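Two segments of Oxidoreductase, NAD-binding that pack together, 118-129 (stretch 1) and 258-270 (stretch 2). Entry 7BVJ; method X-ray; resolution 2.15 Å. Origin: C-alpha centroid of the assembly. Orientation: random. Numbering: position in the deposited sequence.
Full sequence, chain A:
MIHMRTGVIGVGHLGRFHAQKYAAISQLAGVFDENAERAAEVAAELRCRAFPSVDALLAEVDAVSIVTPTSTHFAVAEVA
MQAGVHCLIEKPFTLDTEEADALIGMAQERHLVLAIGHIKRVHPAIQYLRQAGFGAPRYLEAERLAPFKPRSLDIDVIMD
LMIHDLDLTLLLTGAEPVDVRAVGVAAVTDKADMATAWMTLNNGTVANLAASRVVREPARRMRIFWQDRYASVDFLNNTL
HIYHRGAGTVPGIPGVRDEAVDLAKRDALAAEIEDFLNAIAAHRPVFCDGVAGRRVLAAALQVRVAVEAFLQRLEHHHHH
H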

ATOM      1  N   HIS A 118       0.373   2.212  -2.275  1.00 21.46           N
ATOM      2  CA  HIS A 118       0.610   1.848  -0.883  1.00 25.43           C
ATOM      3  C   HIS A 118      -0.191   2.795   0.003  1.00 24.71           C
ATOM      4  O   HIS A 118       0.329   3.757   0.588  1.00 21.66           O
ATOM      5  CB  HIS A 118       2.101   1.866  -0.579  1.00 25.25           C
ATOM      6  CG  HIS A 118       2.792   0.608  -0.999  1.00 24.67           C
ATOM      7  ND1 HIS A 118       2.542  -0.604  -0.399  1.00 20.17           N
ATOM      8  CD2 HIS A 118       3.686   0.365  -1.986  1.00 22.99           C
ATOM      9  CE1 HIS A 118       3.277  -1.538  -0.974  1.00 23.24           C
ATOM     10  NE2 HIS A 118       3.976  -0.978  -1.945  1.00 28.67           N
ATOM     11  N   ILE A 119      -1.477   2.454   0.135  1.00 21.99           N
ATOM     12  CA  ILE A 119      -2.495   3.352   0.671  1.00 25.90           C
ATOM     13  C   ILE A 119      -2.204   3.794   2.107  1.00 25.69           C
ATOM     14  O   ILE A 119      -2.512   4.937   2.475  1.00 23.43           O
ATOM     15  CB  ILE A 119      -3.888   2.695   0.543  1.00 29.67           C
ATOM     16  CG1 ILE A 119      -4.999   3.723   0.799  1.00 30.17           C
ATOM     17  CG2 ILE A 119      -4.025   1.458   1.461  1.00 23.89           C
ATOM     18  CD1 ILE A 119      -6.301   3.441   0.062  1.00 27.31           C
ATOM     19  N   LYS A 120      -1.578   2.943   2.926  1.00 26.65           N
ATOM     20  CA  LYS A 120      -1.353   3.164   4.382  1.00 24.05           C
ATOM     21  C   LYS A 120      -0.463   4.383   4.612  1.00 25.05           C
ATOM     22  O   LYS A 120      -0.470   4.889   5.657  1.00 25.85           O
ATOM     23  CB  LYS A 120      -0.726   1.915   4.998  1.00 29.49           C
ATOM     24  CG  LYS A 120      -1.552   1.124   5.980  1.00 28.01           C
ATOM     25  CD  LYS A 120      -2.589   0.270   5.361  1.00 34.19           C
ATOM     26  CE  LYS A 120      -3.967   0.819   5.653  1.00 35.72           C
ATOM     27  NZ  LYS A 120      -4.986   0.135   4.844  1.00 36.62           N
ATOM     28  N   ARG A 121       0.287   4.790   3.611  1.00 25.67           N
ATOM     29  CA  ARG A 121       1.113   5.977   3.751  1.00 27.40           C
ATOM     30  C   ARG A 121       0.271   7.230   3.907  1.00 28.33           C
ATOM     31  O   ARG A 121       0.733   8.193   4.528  1.00 33.75           O
ATOM     32  CB  ARG A 121       2.035   6.146   2.551  1.00 23.43           C
ATOM     33  CG  ARG A 121       3.108   5.103   2.389  1.00 19.90           C
ATOM     34  CD  ARG A 121       4.117   5.552   1.376  1.00 23.66           C
ATOM     35  NE  ARG A 121       5.257   4.643   1.277  1.00 23.99           N
ATOM     36  CZ  ARG A 121       6.456   5.024   0.857  1.00 20.90           C
ATOM     37  NH1 ARG A 121       6.644   6.279   0.493  1.00 26.28           N
ATOM     38  NH2 ARG A 121       7.453   4.165   0.791  1.00 21.66           N
ATOM     39  N   VAL A 122      -0.939   7.266   3.336  1.00 25.26           N
ATOM     40  CA  VAL A 122      -1.773   8.464   3.426  1.00 28.78           C
ATOM     41  C   VAL A 122      -2.808   8.345   4.542  1.00 24.43           C
ATOM     42  O   VAL A 122      -3.654   9.234   4.700  1.00 27.35           O
ATOM     43  CB  VAL A 122      -2.431   8.821   2.069  1.00 30.94           C
ATOM     44  CG1 VAL A 122      -1.404   8.850   0.938  1.00 26.65           C
ATOM     45  CG2 VAL A 122      -3.560   7.886   1.720  1.00 23.12           C
ATOM     46  N   HIS A 123      -2.737   7.281   5.340  1.00 26.71           N
ATOM     47  CA  HIS A 123      -3.593   7.159   6.511  1.00 22.66           C
ATOM     48  C   HIS A 123      -3.401   8.364   7.432  1.00 25.66           C
ATOM     49  O   HIS A 123      -2.270   8.832   7.610  1.00 23.64           O
ATOM     50  CB  HIS A 123      -3.286   5.869   7.276  1.00 23.92           C
ATOM     51  CG  HIS A 123      -4.346   5.507   8.270  1.00 21.53           C
ATOM     52  ND1 HIS A 123      -4.484   6.155   9.478  1.00 31.68           N
ATOM     53  CD2 HIS A 123      -5.351   4.601   8.214  1.00 28.72           C
ATOM     54  CE1 HIS A 123      -5.517   5.652  10.132  1.00 27.63           C
ATOM     55  NE2 HIS A 123      -6.061   4.705   9.387  1.00 24.48           N
ATOM     56  N   PRO A 124      -4.482   8.903   8.013  1.00 28.79           N
ATOM     57  CA  PRO A 124      -4.347  10.134   8.819  1.00 23.63           C
ATOM     58  C   PRO A 124      -3.359  10.015   9.977  1.00 28.63           C
ATOM     59  O   PRO A 124      -2.648  10.982  10.293  1.00 27.57           O
ATOM     60  CB  PRO A 124      -5.781  10.380   9.318  1.00 23.52           C
ATOM     61  CG  PRO A 124      -6.665   9.699   8.328  1.00 31.00           C
ATOM     62  CD  PRO A 124      -5.892   8.532   7.771  1.00 24.08           C
ATOM     63  N   ALA A 125      -3.292   8.850  10.624  1.00 28.45           N
ATOM     64  CA  ALA A 125      -2.368   8.696  11.741  1.00 24.88           C
ATOM     65  C   ALA A 125      -0.924   8.756  11.269  1.00 23.74           C
ATOM     66  O   ALA A 125      -0.066   9.367  11.929  1.00 23.89           O
ATOM     67  CB  ALA A 125      -2.641   7.381  12.467  1.00 25.50           C
ATOM     68  N   ILE A 126      -0.643   8.159  10.112  1.00 21.95           N
ATOM     69  CA  ILE A 126       0.727   8.155   9.607  1.00 23.34           C
ATOM     70  C   ILE A 126       1.119   9.556   9.150  1.00 25.79           C
ATOM     71  O   ILE A 126       2.251   9.998   9.366  1.00 27.75           O
ATOM     72  CB  ILE A 126       0.885   7.117   8.479  1.00 23.23           C
ATOM     73  CG1 ILE A 126       1.256   5.736   9.029  1.00 27.53           C
ATOM     74  CG2 ILE A 126       2.032   7.515   7.550  1.00 20.97           C
ATOM     75  CD1 ILE A 126       0.437   5.244  10.190  1.00 30.01           C
ATOM     76  N   GLN A 127       0.195  10.278   8.519  1.00 24.96           N
ATOM     77  CA  GLN A 127       0.505  11.640   8.103  1.00 31.57           C
ATOM     78  C   GLN A 127       0.799  12.510   9.312  1.00 24.81           C
ATOM     79  O   GLN A 127       1.758  13.288   9.309  1.00 28.84           O
ATOM     80  CB  GLN A 127      -0.649  12.220   7.279  1.00 31.55           C
ATOM     81  CG  GLN A 127      -0.431  13.664   6.797  1.00 39.30           C
ATOM     82  CD  GLN A 127      -1.109  13.945   5.454  1.00 53.51           C
ATOM     83  OE1 GLN A 127      -1.163  13.073   4.575  1.00 57.60           O
ATOM     84  NE2 GLN A 127      -1.631  15.164   5.293  1.00 51.55           N
ATOM     85  N   TYR A 128      -0.002  12.360  10.371  1.00 28.04           N
ATOM     86  CA  TYR A 128       0.230  13.134  11.581  1.00 25.13           C
ATOM     87  C   TYR A 128       1.585  12.808  12.195  1.00 26.73           C
ATOM     88  O   TYR A 128       2.310  13.711  12.639  1.00 23.74           O
ATOM     89  CB  TYR A 128      -0.887  12.879  12.592  1.00 24.08           C
ATOM     90  CG  TYR A 128      -0.713  13.693  13.862  1.00 32.66           C
ATOM     91  CD1 TYR A 128       0.023  13.198  14.931  1.00 27.34           C
ATOM     92  CD2 TYR A 128      -1.274  14.956  13.983  1.00 29.94           C
ATOM     93  CE1 TYR A 128       0.193  13.928  16.076  1.00 33.71           C
ATOM     94  CE2 TYR A 128      -1.110  15.692  15.130  1.00 34.94           C
ATOM     95  CZ  TYR A 128      -0.375  15.173  16.170  1.00 28.18           C
ATOM     96  OH  TYR A 128      -0.214  15.900  17.317  1.00 38.00           O
ATOM     97  N   LEU A 129       1.937  11.521  12.250  1.00 24.20           N
ATOM     98  CA  LEU A 129       3.191  11.135  12.892  1.00 25.09           C
ATOM     99  C   LEU A 129       4.388  11.569  12.059  1.00 23.83           C
ATOM    100  O   LEU A 129       5.435  11.939  12.603  1.00 26.09           O
ATOM    101  CB  LEU A 129       3.220   9.621  13.136  1.00 22.49           C
ATOM    102  CG  LEU A 129       2.334   9.135  14.279  1.00 21.73           C
ATOM    103  CD1 LEU A 129       2.176   7.643  14.210  1.00 23.77           C
ATOM    104  CD2 LEU A 129       2.929   9.594  15.613  1.00 22.31           C
ATOM    105  N   ASP A 258      -0.720  10.589  28.406  1.00 36.34           N
ATOM    106  CA  ASP A 258      -1.329  10.018  27.218  1.00 40.27           C
ATOM    107  C   ASP A 258      -2.091  11.124  26.506  1.00 35.29           C
ATOM    108  O   ASP A 258      -3.038  11.686  27.064  1.00 42.23           O
ATOM    109  CB  ASP A 258      -2.247   8.857  27.596  1.00 44.47           C
ATOM    110  CG  ASP A 258      -3.288   8.556  26.547  1.00 43.55           C
ATOM    111  OD1 ASP A 258      -4.415   8.186  26.933  1.00 52.13           O
ATOM    112  OD2 ASP A 258      -2.988   8.669  25.340  1.00 43.56           O
ATOM    113  N   GLU A 259      -1.658  11.456  25.296  1.00 30.66           N
ATOM    114  CA  GLU A 259      -2.324  12.442  24.458  1.00 31.69           C
ATOM    115  C   GLU A 259      -3.093  11.700  23.372  1.00 31.79           C
ATOM    116  O   GLU A 259      -2.497  11.015  22.532  1.00 26.72           O
ATOM    117  CB  GLU A 259      -1.321  13.410  23.848  1.00 27.71           C
ATOM    118  CG  GLU A 259      -1.881  14.118  22.632  1.00 35.78           C
ATOM    119  CD  GLU A 259      -0.841  14.920  21.901  1.00 38.18           C
ATOM    120  OE1 GLU A 259      -1.191  16.032  21.450  1.00 41.70           O
ATOM    121  OE2 GLU A 259       0.319  14.447  21.791  1.00 38.87           O
ATOM    122  N   ALA A 260      -4.408  11.821  23.457  1.00 29.61           N
ATOM    123  CA  ALA A 260      -5.347  11.253  22.476  1.00 38.74           C
ATOM    124  C   ALA A 260      -5.362  12.207  21.288  1.00 30.73           C
ATOM    125  O   ALA A 260      -5.785  13.319  21.454  1.00 35.64           O
ATOM    126  CB  ALA A 260      -6.699  11.079  23.116  1.00 36.67           C
ATOM    127  N   VAL A 261      -4.853  11.768  20.151  1.00 34.48           N
ATOM    128  CA  VAL A 261      -4.705  12.658  18.965  1.00 30.40           C
ATOM    129  C   VAL A 261      -5.999  12.725  18.172  1.00 39.62           C
ATOM    130  O   VAL A 261      -6.549  11.727  17.770  1.00 37.30           O
ATOM    131  CB  VAL A 261      -3.502  12.323  18.072  1.00 27.36           C
ATOM    132  CG1 VAL A 261      -3.431  13.225  16.871  1.00 31.92           C
ATOM    133  CG2 VAL A 261      -2.226  12.429  18.833  1.00 26.52           C
ATOM    134  N   ASP A 262      -6.450  13.950  17.933  1.00 34.79           N
ATOM    135  CA  ASP A 262      -7.706  14.155  17.189  1.00 34.54           C
ATOM    136  C   ASP A 262      -7.457  13.972  15.687  1.00 38.60           C
ATOM    137  O   ASP A 262      -6.989  14.851  15.000  1.00 35.33           O
ATOM    138  CB  ASP A 262      -8.433  15.422  17.616  1.00 47.39           C
ATOM    139  CG  ASP A 262      -9.219  15.313  18.904  1.00 49.44           C
ATOM    140  OD1 ASP A 262      -9.647  14.209  19.254  1.00 51.12           O
ATOM    141  OD2 ASP A 262      -9.394  16.348  19.537  1.00 53.97           O
ATOM    142  N   LEU A 263      -7.808  12.804  15.218  1.00 37.27           N
ATOM    143  CA  LEU A 263      -7.629  12.459  13.775  1.00 37.13           C
ATOM    144  C   LEU A 263      -8.915  12.658  12.972  1.00 34.61           C
ATOM    145  O   LEU A 263      -9.943  12.186  13.368  1.00 37.28           O
ATOM    146  CB  LEU A 263      -7.170  11.011  13.555  1.00 35.80           C
ATOM    147  CG  LEU A 263      -5.815  10.551  14.080  1.00 29.97           C
ATOM    148  CD1 LEU A 263      -5.613   9.081  13.791  1.00 28.93           C
ATOM    149  CD2 LEU A 263      -4.686  11.363  13.515  1.00 26.06           C
ATOM    150  N   ALA A 264      -8.786  13.283  11.825  1.00 34.68           N
ATOM    151  CA  ALA A 264      -9.907  13.479  10.887  1.00 38.61           C
ATOM    152  C   ALA A 264      -9.972  12.280   9.942  1.00 38.46           C
ATOM    153  O   ALA A 264      -8.922  11.833   9.515  1.00 34.18           O
ATOM    154  CB  ALA A 264      -9.654  14.726  10.099  1.00 40.17           C
ATOM    155  N   LYS A 265     -11.178  11.789   9.665  1.00 35.78           N
ATOM    156  CA  LYS A 265     -11.347  10.685   8.695  1.00 40.92           C
ATOM    157  C   LYS A 265     -11.385  11.303   7.301  1.00 38.63           C
ATOM    158  O   LYS A 265     -12.085  12.262   7.142  1.00 37.91           O
ATOM    159  CB  LYS A 265     -12.624   9.865   8.932  1.00 41.73           C
ATOM    160  CG  LYS A 265     -13.188   9.815  10.345  1.00 41.40           C
ATOM    161  CD  LYS A 265     -14.692   9.490  10.444  1.00 38.21           C
ATOM    162  CE  LYS A 265     -15.529  10.519  11.184  1.00 45.89           C
ATOM    163  NZ  LYS A 265     -16.999  10.303  11.192  1.00 20.75           N
ATOM    164  N   ARG A 266     -10.581  10.806   6.371  1.00 36.22           N
ATOM    165  CA  ARG A 266     -10.650  11.254   4.984  1.00 40.72           C
ATOM    166  C   ARG A 266     -10.586  10.053   4.041  1.00 35.29           C
ATOM    167  O   ARG A 266     -10.268   8.931   4.437  1.00 34.42           O
ATOM    168  CB  ARG A 266      -9.547  12.272   4.656  1.00 34.51           C
ATOM    169  CG  ARG A 266      -8.213  11.666   4.295  1.00 34.47           C
ATOM    170  CD  ARG A 266      -7.211  12.744   3.951  1.00 40.74           C
ATOM    171  NE  ARG A 266      -5.871  12.204   3.733  1.00 44.01           N
ATOM    172  CZ  ARG A 266      -4.749  12.865   4.009  1.00 53.45           C
ATOM    173  NH1 ARG A 266      -4.813  14.088   4.532  1.00 50.88           N
ATOM    174  NH2 ARG A 266      -3.561  12.302   3.777  1.00 49.33           N
ATOM    175  N   ASP A 267     -10.926  10.304   2.780  1.00 34.03           N
ATOM    176  CA  ASP A 267     -10.884   9.282   1.738  1.00 35.10           C
ATOM    177  C   ASP A 267      -9.431   8.997   1.370  1.00 28.11           C
ATOM    178  O   ASP A 267      -8.765   9.835   0.765  1.00 28.43           O
ATOM    179  CB  ASP A 267     -11.673   9.769   0.524  1.00 32.05           C
ATOM    180  CG  ASP A 267     -12.138   8.634  -0.371  1.00 37.07           C
ATOM    181  OD1 ASP A 267     -11.378   7.656  -0.591  1.00 31.30           O
ATOM    182  OD2 ASP A 267     -13.281   8.733  -0.859  1.00 41.33           O
ATOM    183  N   ALA A 268      -8.927   7.820   1.738  1.00 30.36           N
ATOM    184  CA  ALA A 268      -7.515   7.529   1.501  1.00 30.01           C
ATOM    185  C   ALA A 268      -7.219   7.352   0.012  1.00 28.87           C
ATOM    186  O   ALA A 268      -6.205   7.850  -0.495  1.00 31.84           O
ATOM    187  CB  ALA A 268      -7.102   6.284   2.291  1.00 26.49           C
ATOM    188  N   LEU A 269      -8.087   6.650  -0.707  1.00 28.15           N
ATOM    189  CA  LEU A 269      -7.808   6.381  -2.111  1.00 26.62           C
ATOM    190  C   LEU A 269      -7.952   7.648  -2.955  1.00 23.45           C
ATOM    191  O   LEU A 269      -7.157   7.886  -3.876  1.00 22.11           O
ATOM    192  CB  LEU A 269      -8.729   5.256  -2.602  1.00 23.24           C
ATOM    193  CG  LEU A 269      -8.680   4.959  -4.104  1.00 23.76           C
ATOM    194  CD1 LEU A 269      -7.310   4.429  -4.473  1.00 21.93           C
ATOM    195  CD2 LEU A 269      -9.781   3.999  -4.519  1.00 19.96           C
ATOM    196  N   ALA A 270      -8.950   8.481  -2.651  1.00 24.58           N
ATOM    197  CA  ALA A 270      -9.015   9.809  -3.263  1.00 27.63           C
ATOM    198  C   ALA A 270      -7.744  10.612  -2.994  1.00 23.49           C
ATOM    199  O   ALA A 270      -7.236  11.297  -3.885  1.00 19.45           O
ATOM    200  CB  ALA A 270     -10.239  10.578  -2.751  1.00 30.73           C
TER

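Arg266 supplies both hydrogen bonds across this contact, and both leave from the same nitrogen. Its NH2 donates to Gln127 OE1 at 2.6 Å, with the acceptor near the guanidinium plane and an N-H...O angle of 158°, and more weakly to Val122 O, at 3.2 Å and 126°. The CA-to-CB bond of Arg266 points sideways, but a long side chain, with chi2 and chi3 both t, carries the guanidinium across to the first stretch. Gln127 NE2 and Arg266 NH1, 3.4 Å apart, are two donors and do not bond. Arg266 NE is buried here without a partner. Each stretch also steadies a helix start: His123 ND1 accepts from Ala125 N (3.2 Å), and Asp267 OD1 from Ala270 N (3.3 Å), both as N-caps. The rest is packing. Val261 CG1 sits 3.6 Å from the centroid of the Tyr128 ring and 9° off its normal, a CH-pi contact over the face. Leu263 reaches the same helix with its two methyls, CD1 lying 3.7 Å from Ala125 CB and CD2 4.2 Å from Tyr128 CB. Pro124 CG approaches Ala264 O to 3.3 Å. Farther along, Ala268 CB meets Ile119 CG1 at 3.6 Å and Val122 CG2 at 3.9 Å, while Ile119 CD1 extends to Leu269 CB at 4.0 Å.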